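Local atomic coordinates of flagellar hook-associated protein 3 (Bacillus cereus, PDB entry 5ZIY), a protein that probably forms, as a hook-associated protein, part of the junction between the hook and the filament of the bacterial flagellum. Residues S48-D53 with Q171-I176; N118-K123 with K131-G136. All blocks are in the same frame, centred on the assembly; numbering follows the deposited sequence.

Contact 1 of 2, residues S48-D53 with Q171-I176; sequences SLTRAD and QNLDGI
L49 and L173 meet through different first torsions. In L49, CG stands anti to the carbonyl carbon (chi1 -64°); in L173, CG is anti to the backbone N (chi1 179°). The methyl CD1 of L49 ends over the facing backbone, 4.0 Å from L173 CA, and CD1 of L173 lies 4.0 Å from L49 CB. Each leucine thus lays a methyl against the root of the other, and their CA atoms stand only 6.4 Å apart. L49 CD1 also touches I176 CG1 at 4.1 Å, further along helix 162-204. At the margin, T50 OG1 lies 4.2 Å from L173 CD2, but its hydroxyl is hydrogen-bonded to L46 O within its own helix.

The short helical segments run nearly antiparallel, at 161°, with axes 10.3 Å apart, and bury 177 Å² in all. V143 and L147 of helix 137-155 pack on L49, and L140 on I176, so the leucine contact continues into packing against a third helix. N169 ND2, earlier in helix 162-204, is hydrogen-bonded to L49 O. Between the two segments themselves the contact rests on aliphatic van der Waals packing, with no polar bond, so cohesion here depends on the fit of methyl and methylene groups and lacks the directionality of hydrogen bonds.

Contact 2 of 2, residues N118-K123 with K131-G136; sequences NDVNWK and KAFRNG
Backbone hydrogen bonds define the pairing of V120 with A132 and F133. V120 N is bonded to F133 O at 2.7 Å, almost straight at 175°. V120 O accepts two donors, A132 N at 2.8 Å and F133 N, the latter lying in the carbonyl plane on a lone pair. Two residues facing one make this a classic beta bulge; beyond it the register moves by one, and N121 forms a non-hydrogen-bonded pair with K131.

The polar contacts gather on D119, whose two oxygens are engaged separately. OD2 takes the salt bridge from K131 NZ at 2.7 Å, through the lone pair turned away from OD1. D119 OD1 accepts N135 N at 3.0 Å, nearly in line with its own C-O bond, and also receives a hydrogen bond from a water that in turn accepts one from R134 NE. The carboxylate therefore ties K131 and N135 directly, and R134 through the water, to the residue just before strand 120-123.

Apolar and aromatic contacts involve W122, A132, V120 and F133. A132 CB sits over one face of the indole, 3.6 Å from the centroid of its five-membered ring, a CH-pi contact. F133 turns its edge toward the W122 face with planes at 68°, an offset edge-to-face pair. V120 CG1 reaches the rim of the F133 ring at CD2, 3.9 Å away.

The hairpin of strands 120-123 and 129-133 rests on the bundle through W122, which touches D30, S31 and V34 of helix 8-60. At the other end backbone hydrogen bonds join R134 with I96 and G136 with F97, and G136 occupies the N-cap of helix 137-155.

Both contacts are partly buried, on opposite sides of the chain's centre, with their own centres 23 Å apart. Contact 1 has no exposed residue among those that touch; contact 2 buries A132 and F133 but leaves N121 and K131 exposed, and is the more superficial. Contact 1 joins two long helices, 118 residues apart in sequence, through leucine methyls and an isoleucine methylene. Contact 2 is local, bridging the arms of one hairpin, and relies on backbone bonds, a carboxylate gripped by a lysine and a backbone N-H, and an aromatic pair. Helix 8-60 serves both, carrying one segment of contact 1 and receiving W122 of contact 2. Helix 137-155 follows contact 2 directly and packs its side chains on contact 1.

Contact 1 of 2, residues S48-D53 with Q171-I176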
ATOM      1  N   SER A  48       4.921  -7.130  -9.252  1.00 22.83           N
ATOM      2  CA  SER A  48       5.918  -6.473 -10.065  1.00 22.91           C
ATOM      3  C   SER A  48       7.374  -6.849  -9.656  1.00 23.12           C
ATOM      4  O   SER A  48       8.248  -7.101 -10.497  1.00 24.13           O
ATOM      5  CB  SER A  48       5.725  -4.946 -10.000  1.00 22.61           C
ATOM      6  OG  SER A  48       4.480  -4.601 -10.600  1.00 24.76           O
ATOM      7  N   LEU A  49       7.642  -6.883  -8.361  1.00 22.65           N
ATOM      8  CA  LEU A  49       9.016  -7.110  -7.899  1.00 23.61           C
ATOM      9  C   LEU A  49       9.396  -8.562  -8.140  1.00 25.52           C
ATOM     10  O   LEU A  49      10.523  -8.867  -8.501  1.00 26.73           O
ATOM     11  CB  LEU A  49       9.212  -6.693  -6.437  1.00 23.64           C
ATOM     12  CG  LEU A  49       9.021  -5.196  -6.211  1.00 22.57           C
ATOM     13  CD1 LEU A  49       9.379  -4.865  -4.742  1.00 23.55           C
ATOM     14  CD2 LEU A  49       9.862  -4.318  -7.188  1.00 23.07           C
ATOM     15  N   THR A  50       8.417  -9.442  -7.964  1.00 26.27           N
ATOM     16  CA  THR A  50       8.545 -10.849  -8.300  1.00 28.96           C
ATOM     17  C   THR A  50       8.977 -11.014  -9.740  1.00 29.62           C
ATOM     18  O   THR A  50       9.927 -11.724 -10.022  1.00 31.49           O
ATOM     19  CB  THR A  50       7.199 -11.600  -8.062  1.00 30.22           C
ATOM     20  OG1 THR A  50       6.943 -11.644  -6.657  1.00 30.36           O
ATOM     21  CG2 THR A  50       7.248 -13.030  -8.631  1.00 34.00           C
ATOM     22  N   ARG A  51       8.289 -10.342 -10.651  1.00 28.56           N
ATOM     23  CA  ARG A  51       8.643 -10.409 -12.068  1.00 29.71           C
ATOM     24  C   ARG A  51      10.022  -9.804 -12.331  1.00 29.04           C
ATOM     25  O   ARG A  51      10.773 -10.324 -13.125  1.00 30.60           O
ATOM     26  CB  ARG A  51       7.558  -9.736 -12.914  1.00 30.27           C
ATOM     27  CG  ARG A  51       7.834  -9.662 -14.423  1.00 34.25           C
ATOM     28  CD  ARG A  51       7.686 -10.969 -15.131  1.00 39.67           C
ATOM     29  NE  ARG A  51       7.908 -10.829 -16.574  1.00 43.83           N
ATOM     30  CZ  ARG A  51       8.279 -11.819 -17.383  1.00 48.36           C
ATOM     31  NH1 ARG A  51       8.474 -13.039 -16.897  1.00 51.56           N
ATOM     32  NH2 ARG A  51       8.480 -11.590 -18.678  1.00 50.43           N
ATOM     33  N   ALA A  52      10.342  -8.718 -11.633  1.00 27.20           N
ATOM     34  CA  ALA A  52      11.667  -8.066 -11.738  1.00 27.22           C
ATOM     35  C   ALA A  52      12.759  -9.021 -11.328  1.00 28.80           C
ATOM     36  O   ALA A  52      13.785  -9.093 -12.009  1.00 29.86           O
ATOM     37  CB  ALA A  52      11.739  -6.786 -10.874  1.00 25.98           C
ATOM     38  N   ASP A  53      12.545  -9.721 -10.207  1.00 29.43           N
ATOM     39  CA  ASP A  53      13.467 -10.772  -9.719  1.00 32.02           C
ATOM     40  C   ASP A  53      13.684 -11.870 -10.783  1.00 34.03           C
ATOM     41  O   ASP A  53      14.813 -12.229 -11.103  1.00 35.70           O
ATOM     42  CB  ASP A  53      12.898 -11.414  -8.436  1.00 33.21           C
ATOM     43  CG  ASP A  53      13.727 -12.586  -7.926  1.00 38.65           C
ATOM     44  OD1 ASP A  53      14.814 -12.314  -7.384  1.00 43.35           O
ATOM     45  OD2 ASP A  53      13.298 -13.784  -8.020  1.00 43.73           O
ATOM     46  N   GLN A 171      15.423  -7.814  -0.590  1.00 32.50           N
ATOM     47  CA  GLN A 171      15.179  -7.066   0.662  1.00 32.96           C
ATOM     48  C   GLN A 171      14.058  -6.044   0.556  1.00 28.62           C
ATOM     49  O   GLN A 171      13.271  -5.888   1.484  1.00 28.66           O
ATOM     50  CB  GLN A 171      16.451  -6.373   1.128  1.00 35.38           C
ATOM     51  CG  GLN A 171      17.500  -7.363   1.618  1.00 43.65           C
ATOM     52  CD  GLN A 171      18.812  -6.695   1.945  1.00 50.58           C
ATOM     53  OE1 GLN A 171      19.074  -5.574   1.503  1.00 52.83           O
ATOM     54  NE2 GLN A 171      19.658  -7.383   2.713  1.00 57.28           N
ATOM     55  N   ASN A 172      13.957  -5.365  -0.580  1.00 25.81           N
ATOM     56  CA  ASN A 172      12.832  -4.454  -0.805  1.00 23.11           C
ATOM     57  C   ASN A 172      11.498  -5.185  -0.812  1.00 22.40           C
ATOM     58  O   ASN A 172      10.559  -4.762  -0.162  1.00 21.41           O
ATOM     59  CB  ASN A 172      13.001  -3.710  -2.116  1.00 21.95           C
ATOM     60  CG  ASN A 172      14.219  -2.816  -2.142  1.00 22.75           C
ATOM     61  OD1 ASN A 172      14.717  -2.382  -1.106  1.00 23.99           O
ATOM     62  ND2 ASN A 172      14.688  -2.507  -3.356  1.00 22.59           N
ATOM     63  N   LEU A 173      11.447  -6.311  -1.518  1.00 24.32           N
ATOM     64  CA  LEU A 173      10.246  -7.132  -1.615  1.00 25.86           C
ATOM     65  C   LEU A 173       9.799  -7.644  -0.230  1.00 27.64           C
ATOM     66  O   LEU A 173       8.597  -7.634   0.081  1.00 26.80           O
ATOM     67  CB  LEU A 173      10.510  -8.310  -2.550  1.00 28.57           C
ATOM     68  CG  LEU A 173       9.411  -9.330  -2.796  1.00 31.95           C
ATOM     69  CD1 LEU A 173       8.125  -8.621  -3.133  1.00 31.53           C
ATOM     70  CD2 LEU A 173       9.831 -10.283  -3.898  1.00 35.10           C
ATOM     71  N   ASP A 174      10.757  -8.063   0.597  1.00 29.78           N
ATOM     72  CA  ASP A 174      10.447  -8.484   1.973  1.00 32.05           C
ATOM     73  C   ASP A 174       9.824  -7.328   2.757  1.00 28.79           C
ATOM     74  O   ASP A 174       8.951  -7.510   3.583  1.00 29.94           O
ATOM     75  CB  ASP A 174      11.712  -8.923   2.713  1.00 36.44           C
ATOM     76  CG  ASP A 174      12.331 -10.191   2.146  1.00 42.80           C
ATOM     77  OD1 ASP A 174      11.632 -10.954   1.437  1.00 47.60           O
ATOM     78  OD2 ASP A 174      13.532 -10.432   2.433  1.00 48.94           O
ATOM     79  N   GLY A 175      10.318  -6.134   2.539  1.00 26.78           N
ATOM     80  CA  GLY A 175       9.660  -4.937   3.068  1.00 24.94           C
ATOM     81  C   GLY A 175       8.209  -4.809   2.583  1.00 21.44           C
ATOM     82  O   GLY A 175       7.338  -4.466   3.351  1.00 21.00           O
ATOM     83  N   ILE A 176       7.936  -5.120   1.329  1.00 20.27           N
ATOM     84  CA  ILE A 176       6.560  -4.979   0.817  1.00 18.81           C
ATOM     85  C   ILE A 176       5.682  -6.118   1.352  1.00 19.89           C
ATOM     86  O   ILE A 176       4.509  -5.924   1.673  1.00 18.84           O
ATOM     87  CB  ILE A 176       6.510  -5.050  -0.724  1.00 18.66           C
ATOM     88  CG1 ILE A 176       7.239  -3.838  -1.348  1.00 18.14           C
ATOM     89  CG2 ILE A 176       5.047  -5.269  -1.202  1.00 18.52           C
ATOM     90  CD1 ILE A 176       6.601  -2.460  -1.084  1.00 17.45           C
TER

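Contact 2 of 2, residues N118-K123 with K131-G136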
ATOM      1  N   ASN A 118       4.119  13.628   7.416  1.00 23.70           N
ATOM      2  CA  ASN A 118       3.435  12.840   8.452  1.00 24.24           C
ATOM      3  C   ASN A 118       2.319  11.944   7.923  1.00 22.24           C
ATOM      4  O   ASN A 118       1.724  12.215   6.901  1.00 22.01           O
ATOM      5  CB  ASN A 118       2.870  13.767   9.528  1.00 25.52           C
ATOM      6  CG  ASN A 118       3.959  14.586  10.205  1.00 30.53           C
ATOM      7  OD1 ASN A 118       4.838  14.044  10.908  1.00 33.13           O
ATOM      8  ND2 ASN A 118       3.939  15.868   9.958  1.00 32.73           N
ATOM      9  N   ASP A 119       2.021  10.903   8.684  1.00 21.86           N
ATOM     10  CA  ASP A 119       0.903  10.015   8.433  1.00 19.84           C
ATOM     11  C   ASP A 119      -0.397  10.724   8.722  1.00 19.61           C
ATOM     12  O   ASP A 119      -0.407  11.704   9.469  1.00 19.90           O
ATOM     13  CB  ASP A 119       0.995   8.823   9.372  1.00 19.78           C
ATOM     14  CG  ASP A 119       2.224   7.982   9.128  1.00 22.77           C
ATOM     15  OD1 ASP A 119       2.803   8.073   8.026  1.00 21.29           O
ATOM     16  OD2 ASP A 119       2.637   7.246  10.067  1.00 28.31           O
ATOM     17  N   VAL A 120      -1.476  10.238   8.104  1.00 18.29           N
ATOM     18  CA  VAL A 120      -2.852  10.664   8.382  1.00 17.60           C
ATOM     19  C   VAL A 120      -3.593   9.495   9.084  1.00 16.62           C
ATOM     20  O   VAL A 120      -3.757   8.422   8.506  1.00 15.62           O
ATOM     21  CB  VAL A 120      -3.624  11.043   7.099  1.00 17.33           C
ATOM     22  CG1 VAL A 120      -5.111  11.271   7.415  1.00 15.23           C
ATOM     23  CG2 VAL A 120      -2.982  12.291   6.432  1.00 17.81           C
ATOM     24  N   ASN A 121      -4.015   9.750  10.323  1.00 16.95           N
ATOM     25  CA  ASN A 121      -4.779   8.845  11.164  1.00 16.55           C
ATOM     26  C   ASN A 121      -6.254   9.047  11.020  1.00 15.51           C
ATOM     27  O   ASN A 121      -6.721  10.167  10.935  1.00 15.92           O
ATOM     28  CB  ASN A 121      -4.460   9.040  12.644  1.00 18.44           C
ATOM     29  CG  ASN A 121      -3.169   8.341  13.056  1.00 24.80           C
ATOM     30  OD1 ASN A 121      -2.508   7.673  12.237  1.00 28.88           O
ATOM     31  ND2 ASN A 121      -2.823   8.455  14.331  1.00 28.09           N
ATOM     32  N   TRP A 122      -6.974   7.931  11.007  1.00 15.04           N
ATOM     33  CA  TRP A 122      -8.443   7.911  11.027  1.00 15.53           C
ATOM     34  C   TRP A 122      -8.828   7.190  12.344  1.00 17.41           C
ATOM     35  O   TRP A 122      -8.072   6.299  12.874  1.00 17.10           O
ATOM     36  CB  TRP A 122      -8.978   7.075   9.868  1.00 14.46           C
ATOM     37  CG  TRP A 122      -9.098   7.751   8.620  1.00 14.06           C
ATOM     38  CD1 TRP A 122      -8.528   8.934   8.260  1.00 15.56           C
ATOM     39  CD2 TRP A 122      -9.863   7.319   7.499  1.00 15.05           C
ATOM     40  NE1 TRP A 122      -8.882   9.254   6.988  1.00 14.24           N
ATOM     41  CE2 TRP A 122      -9.724   8.298   6.500  1.00 14.07           C
ATOM     42  CE3 TRP A 122     -10.688   6.227   7.262  1.00 15.45           C
ATOM     43  CZ2 TRP A 122     -10.324   8.192   5.266  1.00 14.32           C
ATOM     44  CZ3 TRP A 122     -11.292   6.121   6.048  1.00 16.36           C
ATOM     45  CH2 TRP A 122     -11.105   7.102   5.053  1.00 15.69           C
ATOM     46  N   LYS A 123      -9.968   7.591  12.870  1.00 16.71           N
ATOM     47  CA  LYS A 123     -10.371   7.136  14.165  1.00 19.01           C
ATOM     48  C   LYS A 123     -11.824   6.719  14.125  1.00 18.99           C
ATOM     49  O   LYS A 123     -12.680   7.487  13.783  1.00 20.23           O
ATOM     50  CB  LYS A 123     -10.140   8.259  15.140  1.00 20.18           C
ATOM     51  CG  LYS A 123     -10.612   7.993  16.493  1.00 22.08           C
ATOM     52  CD  LYS A 123     -10.218   9.131  17.390  1.00 24.81           C
ATOM     53  CE  LYS A 123     -11.090   9.164  18.605  1.00 28.56           C
ATOM     54  NZ  LYS A 123     -10.351   9.681  19.772  1.00 31.53           N
ATOM     55  N   LYS A 131      -3.521   4.190  10.890  1.00 17.63           N
ATOM     56  CA  LYS A 131      -2.919   5.033   9.863  1.00 17.48           C
ATOM     57  C   LYS A 131      -3.552   4.734   8.558  1.00 16.44           C
ATOM     58  O   LYS A 131      -3.404   3.631   8.061  1.00 18.14           O
ATOM     59  CB  LYS A 131      -1.430   4.760   9.761  1.00 19.02           C
ATOM     60  CG  LYS A 131      -0.687   5.020  11.076  1.00 22.41           C
ATOM     61  CD  LYS A 131       0.577   4.205  11.123  1.00 27.35           C
ATOM     62  CE  LYS A 131       1.427   4.487  12.389  1.00 32.68           C
ATOM     63  NZ  LYS A 131       1.903   5.904  12.298  1.00 35.35           N
ATOM     64  N   ALA A 132      -4.284   5.699   8.009  1.00 15.71           N
ATOM     65  CA  ALA A 132      -4.991   5.536   6.766  1.00 13.75           C
ATOM     66  C   ALA A 132      -4.110   5.938   5.573  1.00 15.29           C
ATOM     67  O   ALA A 132      -4.183   5.290   4.516  1.00 13.95           O
ATOM     68  CB  ALA A 132      -6.244   6.377   6.766  1.00 13.69           C
ATOM     69  N   PHE A 133      -3.362   7.056   5.708  1.00 15.27           N
ATOM     70  CA  PHE A 133      -2.481   7.549   4.624  1.00 15.89           C
ATOM     71  C   PHE A 133      -1.104   7.770   5.205  1.00 16.79           C
ATOM     72  O   PHE A 133      -0.967   8.408   6.248  1.00 17.53           O
ATOM     73  CB  PHE A 133      -3.035   8.816   3.981  1.00 16.53           C
ATOM     74  CG  PHE A 133      -4.433   8.656   3.495  1.00 16.49           C
ATOM     75  CD1 PHE A 133      -4.673   8.225   2.209  1.00 15.14           C
ATOM     76  CD2 PHE A 133      -5.504   8.922   4.321  1.00 15.37           C
ATOM     77  CE1 PHE A 133      -5.943   8.052   1.746  1.00 16.21           C
ATOM     78  CE2 PHE A 133      -6.831   8.747   3.847  1.00 17.77           C
ATOM     79  CZ  PHE A 133      -7.040   8.296   2.563  1.00 15.68           C
ATOM     80  N   ARG A 134      -0.094   7.153   4.603  1.00 16.63           N
ATOM     81  CA  ARG A 134       1.213   7.058   5.283  1.00 17.14           C
ATOM     82  C   ARG A 134       2.287   7.602   4.420  1.00 16.87           C
ATOM     83  O   ARG A 134       2.157   7.605   3.216  1.00 16.50           O
ATOM     84  CB  ARG A 134       1.527   5.590   5.630  1.00 17.16           C
ATOM     85  CG  ARG A 134       0.638   5.056   6.696  1.00 17.59           C
ATOM     86  CD  ARG A 134       0.886   3.547   6.992  1.00 18.50           C
ATOM     87  NE  ARG A 134       2.083   3.334   7.789  1.00 20.80           N
ATOM     88  CZ  ARG A 134       2.403   2.180   8.376  1.00 20.75           C
ATOM     89  NH1 ARG A 134       1.630   1.122   8.223  1.00 21.01           N
ATOM     90  NH2 ARG A 134       3.510   2.080   9.104  1.00 20.30           N
ATOM     91  N   ASN A 135       3.322   8.123   5.052  1.00 18.24           N
ATOM     92  CA  ASN A 135       4.561   8.515   4.393  1.00 18.25           C
ATOM     93  C   ASN A 135       5.260   7.230   3.960  1.00 18.06           C
ATOM     94  O   ASN A 135       5.733   6.511   4.788  1.00 16.33           O
ATOM     95  CB  ASN A 135       5.421   9.308   5.390  1.00 19.42           C
ATOM     96  CG  ASN A 135       6.808   9.662   4.861  1.00 21.82           C
ATOM     97  OD1 ASN A 135       7.392   8.941   4.045  1.00 18.24           O
ATOM     98  ND2 ASN A 135       7.368  10.786   5.375  1.00 20.29           N
ATOM     99  N   GLY A 136       5.303   6.953   2.652  1.00 17.94           N
ATOM    100  CA  GLY A 136       5.808   5.663   2.126  1.00 16.53           C
ATOM    101  C   GLY A 136       7.254   5.698   1.645  1.00 16.76           C
ATOM    102  O   GLY A 136       7.698   4.784   0.965  1.00 15.68           O
TER
HETATM  103  O   HOH W   1       4.439   5.334   8.042  1.00 30.14           O